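Local coordinates for protein putative oxidoreductase (Jannaschia sp., PDB 3C24) that is a putative oxidoreductase that probably binds a nicotinamide adenine dinucleotide cofactor on its Rossmann-type domain and uses it for hydride transfer to or from an unidentified substrate, at residues A104-V109 and T183-A188; P127-E132 and E235-F240; S195-M200 and R268-P273. All blocks are in the same frame, centred on the assembly; numbering follows the deposited sequence. Where two conformers were deposited one is given.

Contact 1: residues A104-V109 and T183-A188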
# COMPACT_ATOMS: atom_id res chain seq x y z
N ALA A 104 3.14 24.30 10.23
CA ALA A 104 3.45 25.65 10.78
C ALA A 104 2.69 25.93 12.07
O ALA A 104 3.25 26.39 13.06
CB ALA A 104 3.22 26.75 9.72
N PRO A 105 1.39 25.65 12.11
CA PRO A 105 0.58 25.82 13.31
C PRO A 105 1.18 25.09 14.50
O PRO A 105 1.35 25.67 15.57
CB PRO A 105 -0.73 25.17 12.88
CG PRO A 105 -0.81 25.59 11.51
CD PRO A 105 0.53 25.29 10.98
N TYR A 106 1.51 23.83 14.31
CA TYR A 106 2.01 23.00 15.44
C TYR A 106 3.43 23.39 15.81
O TYR A 106 3.85 23.23 16.97
CB TYR A 106 1.89 21.49 15.15
CG TYR A 106 2.00 20.63 16.38
CD1 TYR A 106 1.12 20.78 17.41
CD2 TYR A 106 3.01 19.69 16.50
CE1 TYR A 106 1.24 20.02 18.56
CE2 TYR A 106 3.13 18.94 17.62
CZ TYR A 106 2.24 19.10 18.66
OH TYR A 106 2.31 18.33 19.78
N ALA A 107 4.16 23.92 14.85
CA ALA A 107 5.54 24.38 15.09
C ALA A 107 5.55 25.60 15.96
O ALA A 107 6.56 25.95 16.57
CB ALA A 107 6.26 24.69 13.80
N GLY A 108 4.40 26.26 16.00
CA GLY A 108 4.21 27.43 16.82
C GLY A 108 4.65 28.74 16.19
O GLY A 108 4.92 29.72 16.89
N VAL A 109 4.63 28.77 14.87
CA VAL A 109 5.12 29.95 14.12
C VAL A 109 4.03 30.85 13.60
O VAL A 109 4.32 31.88 13.00
CB VAL A 109 6.09 29.53 12.97
CG1 VAL A 109 7.24 28.72 13.55
CG2 VAL A 109 5.41 28.73 11.89
N THR A 183 -8.41 17.96 17.08
CA THR A 183 -7.70 19.10 17.65
C THR A 183 -6.49 19.39 16.80
O THR A 183 -6.05 18.55 16.00
CB THR A 183 -7.20 18.85 19.09
OG1 THR A 183 -6.20 17.82 19.09
CG2 THR A 183 -8.37 18.46 20.00
N THR A 184 -5.89 20.56 17.01
CA THR A 184 -4.68 20.95 16.31
C THR A 184 -3.59 19.90 16.52
O THR A 184 -2.94 19.47 15.57
CB THR A 184 -4.15 22.31 16.79
OG1 THR A 184 -5.18 23.27 16.59
CG2 THR A 184 -2.87 22.77 16.03
N GLU A 185 -3.40 19.48 17.77
CA GLU A 185 -2.36 18.48 18.06
C GLU A 185 -2.62 17.11 17.42
O GLU A 185 -1.72 16.44 16.90
CB GLU A 185 -2.14 18.35 19.55
CG GLU A 185 -1.02 17.38 19.88
CD GLU A 185 -0.61 17.43 21.34
OE1 GLU A 185 -1.26 16.74 22.17
OE2 GLU A 185 0.37 18.16 21.64
N GLN A 186 -3.89 16.70 17.47
CA GLN A 186 -4.29 15.46 16.83
C GLN A 186 -4.03 15.51 15.33
O GLN A 186 -3.51 14.54 14.73
CB GLN A 186 -5.75 15.14 17.12
CG GLN A 186 -6.00 14.65 18.56
CD GLN A 186 -7.45 14.49 18.87
OE1 GLN A 186 -8.28 15.21 18.32
NE2 GLN A 186 -7.78 13.56 19.78
N LEU A 187 -4.31 16.66 14.69
CA LEU A 187 -4.09 16.77 13.24
C LEU A 187 -2.60 16.66 12.95
O LEU A 187 -2.20 16.00 11.99
CB LEU A 187 -4.60 18.08 12.69
CG LEU A 187 -5.20 18.00 11.28
CD1 LEU A 187 -5.87 19.32 10.97
CD2 LEU A 187 -4.25 17.62 10.19
N ALA A 188 -1.78 17.26 13.82
CA ALA A 188 -0.30 17.21 13.69
C ALA A 188 0.22 15.78 13.83
O ALA A 188 1.10 15.35 13.11
CB ALA A 188 0.39 18.13 14.69
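Where the short helix 103-107 of the Rossmann-type part packs on the start of the long helix 184-217, Tyr-106 lies against the first two turns of that helix and meets Ala-188 and Glu-185. The methyl CB of Ala-188 sits over one face of the Tyr-106 ring, 3.7 Å from its centroid and displaced toward the rim near CG, a CH-pi contact. The small methyl lets the ring lie close to the helix, Tyr-106 CG being only 3.4 Å from Ala-188 CB. At the far end of the ring, Tyr-106 OH donates to Glu-185 OE2 at 2.7 Å. The oxygen lies close to the ring plane and is approached on its anti side, with the donor 30° out of the carboxylate plane. Glu-185 CG is anti to the backbone N (chi1 -177°) and the chain runs on extended, which carries the carboxylate as far as the phenol. With an alanine here instead of Tyr-106, Glu-185 OE2 would probably lose this donor and a gap would open beside Ala-188 CB. The helix ends that meet here are each marked. Gly-108 closes helix 103-107 in a Schellman motif; at its phi of 86° a CB would jam against the preceding carbonyl O, so glycine is called for. Thr-183 and Gln-186 form a capping box in which Gln-186 N donates to Thr-183 OG1 at 3.0 Å. Helix 273-284 packs on Tyr-106 through Pro-273, Val-276 and Lys-277, and Pro-105 and Thr-184 both rest on Ile-120 of strand 117-123 and Met-155 of strand 148-156.

Contact 2: residues P127-E132 and E235-F240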
# COMPACT_ATOMS: atom_id res chain seq x y z
N PRO A 127 -8.94 6.74 -0.95
CA PRO A 127 -8.42 5.48 -0.42
C PRO A 127 -7.88 4.49 -1.43
O PRO A 127 -8.30 4.44 -2.58
CB PRO A 127 -9.63 4.86 0.23
CG PRO A 127 -10.83 5.43 -0.47
CD PRO A 127 -10.40 6.85 -0.89
N LEU A 128 -6.81 3.83 -0.97
CA LEU A 128 -6.05 2.82 -1.71
C LEU A 128 -6.96 1.82 -2.40
O LEU A 128 -6.76 1.54 -3.56
CB LEU A 128 -5.02 2.12 -0.79
CG LEU A 128 -4.14 1.08 -1.52
CD1 LEU A 128 -3.29 1.71 -2.61
CD2 LEU A 128 -3.27 0.36 -0.49
N PHE A 129 -7.91 1.25 -1.69
CA PHE A 129 -8.92 0.38 -2.30
C PHE A 129 -10.21 1.19 -2.41
O PHE A 129 -10.62 1.81 -1.43
CB PHE A 129 -9.10 -0.90 -1.46
CG PHE A 129 -7.78 -1.64 -1.17
CD1 PHE A 129 -7.06 -2.24 -2.21
CD2 PHE A 129 -7.28 -1.75 0.11
CE1 PHE A 129 -5.84 -2.90 -1.96
CE2 PHE A 129 -6.05 -2.42 0.36
CZ PHE A 129 -5.35 -3.00 -0.68
N ASN A 130 -10.74 1.30 -3.62
CA ASN A 130 -11.95 2.06 -3.87
C ASN A 130 -12.78 1.44 -4.99
O ASN A 130 -12.38 0.51 -5.64
CB ASN A 130 -11.55 3.48 -4.20
CG ASN A 130 -10.74 3.55 -5.45
OD1 ASN A 130 -11.23 3.35 -6.56
ND2 ASN A 130 -9.44 3.78 -5.28
N ASP A 131 -13.96 2.02 -5.13
CA ASP A 131 -14.98 1.64 -6.10
C ASP A 131 -15.07 2.55 -7.30
O ASP A 131 -16.04 2.49 -8.03
CB ASP A 131 -16.37 1.72 -5.46
CG ASP A 131 -16.73 3.15 -4.95
OD1 ASP A 131 -15.89 4.09 -4.99
OD2 ASP A 131 -17.87 3.34 -4.45
N GLU A 132 -14.09 3.40 -7.50
CA GLU A 132 -14.16 4.37 -8.59
C GLU A 132 -14.13 3.68 -9.93
O GLU A 132 -13.47 2.67 -10.11
CB GLU A 132 -13.03 5.37 -8.53
CG GLU A 132 -12.97 6.14 -7.21
CD GLU A 132 -13.97 7.25 -7.04
OE1 GLU A 132 -14.65 7.61 -8.03
OE2 GLU A 132 -14.07 7.73 -5.89
N GLU A 235 -1.23 -7.91 1.33
CA GLU A 235 -0.93 -7.71 2.74
C GLU A 235 -1.67 -6.52 3.31
O GLU A 235 -2.24 -6.64 4.40
CB GLU A 235 0.57 -7.60 2.97
CG GLU A 235 1.33 -8.86 2.58
CD GLU A 235 2.80 -8.84 2.87
OE1 GLU A 235 3.25 -7.92 3.57
OE2 GLU A 235 3.51 -9.77 2.39
N ILE A 236 -1.76 -5.40 2.57
CA ILE A 236 -2.52 -4.25 3.08
C ILE A 236 -3.98 -4.63 3.15
O ILE A 236 -4.68 -4.31 4.10
CB ILE A 236 -2.25 -2.95 2.24
CG1 ILE A 236 -0.78 -2.58 2.33
CG2 ILE A 236 -3.17 -1.81 2.73
CD1 ILE A 236 -0.30 -1.42 1.38
N ALA A 237 -4.46 -5.35 2.15
CA ALA A 237 -5.87 -5.74 2.12
C ALA A 237 -6.21 -6.62 3.33
O ALA A 237 -7.22 -6.40 4.01
CB ALA A 237 -6.26 -6.46 0.81
N MSE A 238 -5.36 -7.60 3.62
CA MSE A 238 -5.60 -8.51 4.75
C MSE A 238 -5.50 -7.79 6.09
O MSE A 238 -6.37 -7.93 6.95
CB MSE A 238 -4.67 -9.73 4.72
CG MSE A 238 -4.97 -10.59 3.57
SE MSE A 238 -4.04 -12.33 3.64
CE MSE A 238 -2.32 -11.61 3.53
N TRP A 239 -4.46 -6.98 6.23
CA TRP A 239 -4.23 -6.33 7.50
C TRP A 239 -5.26 -5.28 7.86
O TRP A 239 -5.50 -5.01 9.08
CB TRP A 239 -2.79 -5.82 7.62
CG TRP A 239 -1.94 -6.74 8.42
CD1 TRP A 239 -1.66 -6.63 9.74
CD2 TRP A 239 -1.28 -7.91 7.97
NE1 TRP A 239 -0.86 -7.64 10.13
CE2 TRP A 239 -0.61 -8.45 9.07
CE3 TRP A 239 -1.21 -8.56 6.75
CZ2 TRP A 239 0.12 -9.61 8.99
CZ3 TRP A 239 -0.47 -9.71 6.67
CH2 TRP A 239 0.18 -10.23 7.79
N PHE A 240 -5.80 -4.64 6.84
CA PHE A 240 -6.79 -3.52 7.00
C PHE A 240 -8.26 -3.96 6.81
O PHE A 240 -9.17 -3.15 6.72
CB PHE A 240 -6.42 -2.33 6.16
CG PHE A 240 -5.26 -1.51 6.71
CD1 PHE A 240 -5.49 -0.47 7.60
CD2 PHE A 240 -3.97 -1.80 6.39
CE1 PHE A 240 -4.41 0.29 8.09
CE2 PHE A 240 -2.93 -1.07 6.89
CZ PHE A 240 -3.16 -0.02 7.75
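Apolar packing alone joins the two segments, with Leu-128 and Phe-129 of the loop laid against Ile-236 and Ala-237 of the helix. Leu-128 CD2 lies 3.9 Å from Ile-236 CG2 and equally near its CD1, the two side chains crossing at about a right angle. Leu-128 reaches there because its CG is anti to the backbone N (chi1 -178°). The branched isoleucine serves two neighbours, for its CG2 also meets Phe-129 CE2 at 3.8 Å. Phe-129 CZ approaches Ala-237 CB to 3.9 Å; the small methyl lets the ring come close to the helix backbone. Within the loop, Leu-128 CG lies over the centre of the Phe-129 ring.

These residues link the loop following strand 117-123 to the end of helix 221-239, in the helical part that matches the phosphogluconate dehydrogenase C-terminal family and here lies at the subunit interface: Ile-236 packs on Ile-236 of the second subunit, and Phe-129 meets Tyr-141 of that subunit edge-to-face.

Hydrogen bonds shape the loop itself. The one amide of Asn-130 is both acceptor and donor: OD1 accepts from Glu-132 N at 3.0 Å on a lone pair, an Asx turn, while ND2 donates almost straight to Pro-127 O, in the amide plane.

Contact 3: residues S195-M200 and R268-P273. With SO4 (sulfate ion), chain C.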
# COMPACT_ATOMS: atom_id res chain seq x y z
N SER A 195 1.66 10.38 8.59
CA SER A 195 1.92 10.43 7.15
C SER A 195 3.40 10.45 6.80
O SER A 195 3.87 9.73 5.88
CB SER A 195 1.23 11.67 6.52
OG SER A 195 1.78 12.88 6.94
N GLU A 196 4.14 11.25 7.54
CA GLU A 196 5.55 11.45 7.19
C GLU A 196 6.59 10.84 8.06
O GLU A 196 7.71 10.58 7.60
CB GLU A 196 5.82 12.92 7.06
CG GLU A 196 4.82 13.53 6.08
CD GLU A 196 4.93 15.02 6.03
OE1 GLU A 196 4.06 15.69 6.63
OE2 GLU A 196 5.90 15.51 5.43
N MSE A 197 6.22 10.56 9.31
CA MSE A 197 7.14 9.96 10.28
C MSE A 197 7.01 8.46 10.33
O MSE A 197 7.93 7.75 10.70
CB MSE A 197 6.92 10.52 11.69
CG MSE A 197 7.29 11.97 11.87
SE MSE A 197 9.21 12.36 11.75
CE MSE A 197 9.82 11.26 13.21
N VAL A 198 5.85 7.97 9.93
CA VAL A 198 5.58 6.52 9.96
C VAL A 198 5.44 5.96 8.58
O VAL A 198 6.23 5.13 8.16
CB VAL A 198 4.33 6.14 10.79
CG1 VAL A 198 4.12 4.63 10.76
CG2 VAL A 198 4.47 6.64 12.23
N ALA A 199 4.42 6.41 7.85
CA ALA A 199 4.17 5.82 6.53
C ALA A 199 5.27 6.05 5.51
O ALA A 199 5.70 5.14 4.79
CB ALA A 199 2.82 6.30 5.94
N MSE A 200 5.77 7.27 5.45
CA MSE A 200 6.78 7.60 4.44
C MSE A 200 8.07 6.80 4.54
O MSE A 200 8.59 6.30 3.54
CB MSE A 200 7.17 9.06 4.47
CG MSE A 200 8.00 9.35 3.28
SE MSE A 200 6.81 10.09 1.99
CE MSE A 200 6.59 11.65 3.29
N ARG A 268 7.02 3.89 18.01
CA ARG A 268 5.88 4.74 18.39
C ARG A 268 6.25 6.17 18.76
O ARG A 268 5.39 7.03 18.87
CB ARG A 268 5.10 4.11 19.54
CG ARG A 268 4.31 2.95 19.08
CD ARG A 268 3.71 2.20 20.23
NE ARG A 268 2.78 1.15 19.84
CZ ARG A 268 3.13 -0.10 19.57
NH1 ARG A 268 4.39 -0.47 19.65
NH2 ARG A 268 2.22 -1.00 19.24
N GLU A 269 7.53 6.37 19.03
CA GLU A 269 8.03 7.70 19.36
C GLU A 269 7.76 8.65 18.19
O GLU A 269 7.76 9.87 18.36
CB GLU A 269 9.53 7.64 19.70
CG GLU A 269 10.17 8.94 20.14
CD GLU A 269 9.66 9.44 21.48
OE1 GLU A 269 8.93 8.69 22.17
OE2 GLU A 269 9.99 10.58 21.83
N ALA A 270 7.55 8.08 17.00
CA ALA A 270 7.24 8.88 15.79
C ALA A 270 5.96 9.67 15.89
O ALA A 270 5.75 10.61 15.11
CB ALA A 270 7.17 7.99 14.51
N LEU A 271 5.09 9.24 16.79
CA LEU A 271 3.77 9.87 16.99
C LEU A 271 3.73 10.64 18.28
O LEU A 271 2.73 11.24 18.61
CB LEU A 271 2.65 8.82 16.94
CG LEU A 271 2.53 8.00 15.65
CD1 LEU A 271 1.50 6.92 15.83
CD2 LEU A 271 2.22 8.91 14.42
N ASN A 272 4.85 10.61 18.99
CA ASN A 272 4.99 11.39 20.25
C ASN A 272 4.94 12.89 19.93
O ASN A 272 5.62 13.37 19.05
CB ASN A 272 6.28 11.06 20.95
CG ASN A 272 6.34 11.66 22.28
OD1 ASN A 272 6.30 12.88 22.42
ND2 ASN A 272 6.43 10.81 23.30
N PRO A 273 4.06 13.63 20.60
CA PRO A 273 3.94 15.07 20.29
C PRO A 273 5.25 15.82 20.31
O PRO A 273 5.44 16.76 19.54
CB PRO A 273 3.04 15.55 21.41
CG PRO A 273 2.13 14.40 21.67
CD PRO A 273 2.97 13.18 21.48
S SO4 C . 4.47 -3.67 17.91
O1 SO4 C . 5.63 -2.89 18.31
O2 SO4 C . 3.32 -3.46 18.73
O3 SO4 C . 4.11 -3.38 16.49
O4 SO4 C . 4.77 -5.11 18.04
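Sulfate oxygen O2 takes a hydrogen bond of 2.7 Å from Arg-268 NH2, nearly straight at 167°, and a weak one from NH1 of the same residue. The oxygen lies in the guanidinium plane, at its edge, and NH1 also donates to sulfate O1 at 3.0 Å. The chain, extended from CG to NE, brings the anion a planar cation with two N-H groups side by side, which is why arginine suits the place. Lys-259 and Trp-267 of the same chain and His-208 of the second subunit also bind the sulfate, which probably came from the crystallisation liquor.

Ala-270, in the 3-10 segment that precedes helix 273-284, turns its methyl into helix 184-217, where the backbone widens into a pi-type turn at 195-199. Both belong to the helical part that matches the phosphogluconate dehydrogenase C-terminal family. Ala-270 CB is 3.8 Å from Val-198 CG2 and as far from CB of Met-197, a selenomethionine. The CA atoms of Met-197 and Ala-270 are 5.6 Å apart, close enough to suit a small alanine. Ala-270 O, 3.6 Å from Met-197 CB, is buried with no hydrogen-bond partner in the model. Val-198 CG2, placed anti to its carbonyl carbon, also meets Leu-271 CD2 at 3.9 Å, so the branched valine spans two successive residues. Asn-272 is N-cap of helix 273-284, its OD1 accepting from Ala-274 N.

How the contacts relate
Contacts 1 and 3 use the same helix, 184-217, about 14 Å apart between centres, and they touch: Pro-273 CB, at the end of contact 3, lies 3.3 Å from Tyr-106 OH of contact 1. Helix 273-284, which begins at Pro-273 of contact 3, packs on Tyr-106 of contact 1. Contact 2 stands apart, its centre about 29 Å from that of contact 1 and about 21 Å from that of contact 3, on the following helix, 221-239. Contacts 2 and 3 are nevertheless related through the dimer: Ala-199 packs on Glu-235, and Met-200 on Trp-239, of the second subunit. The sulfate at the edge of contact 3 also lies on the dimer interface that contact 2 shares.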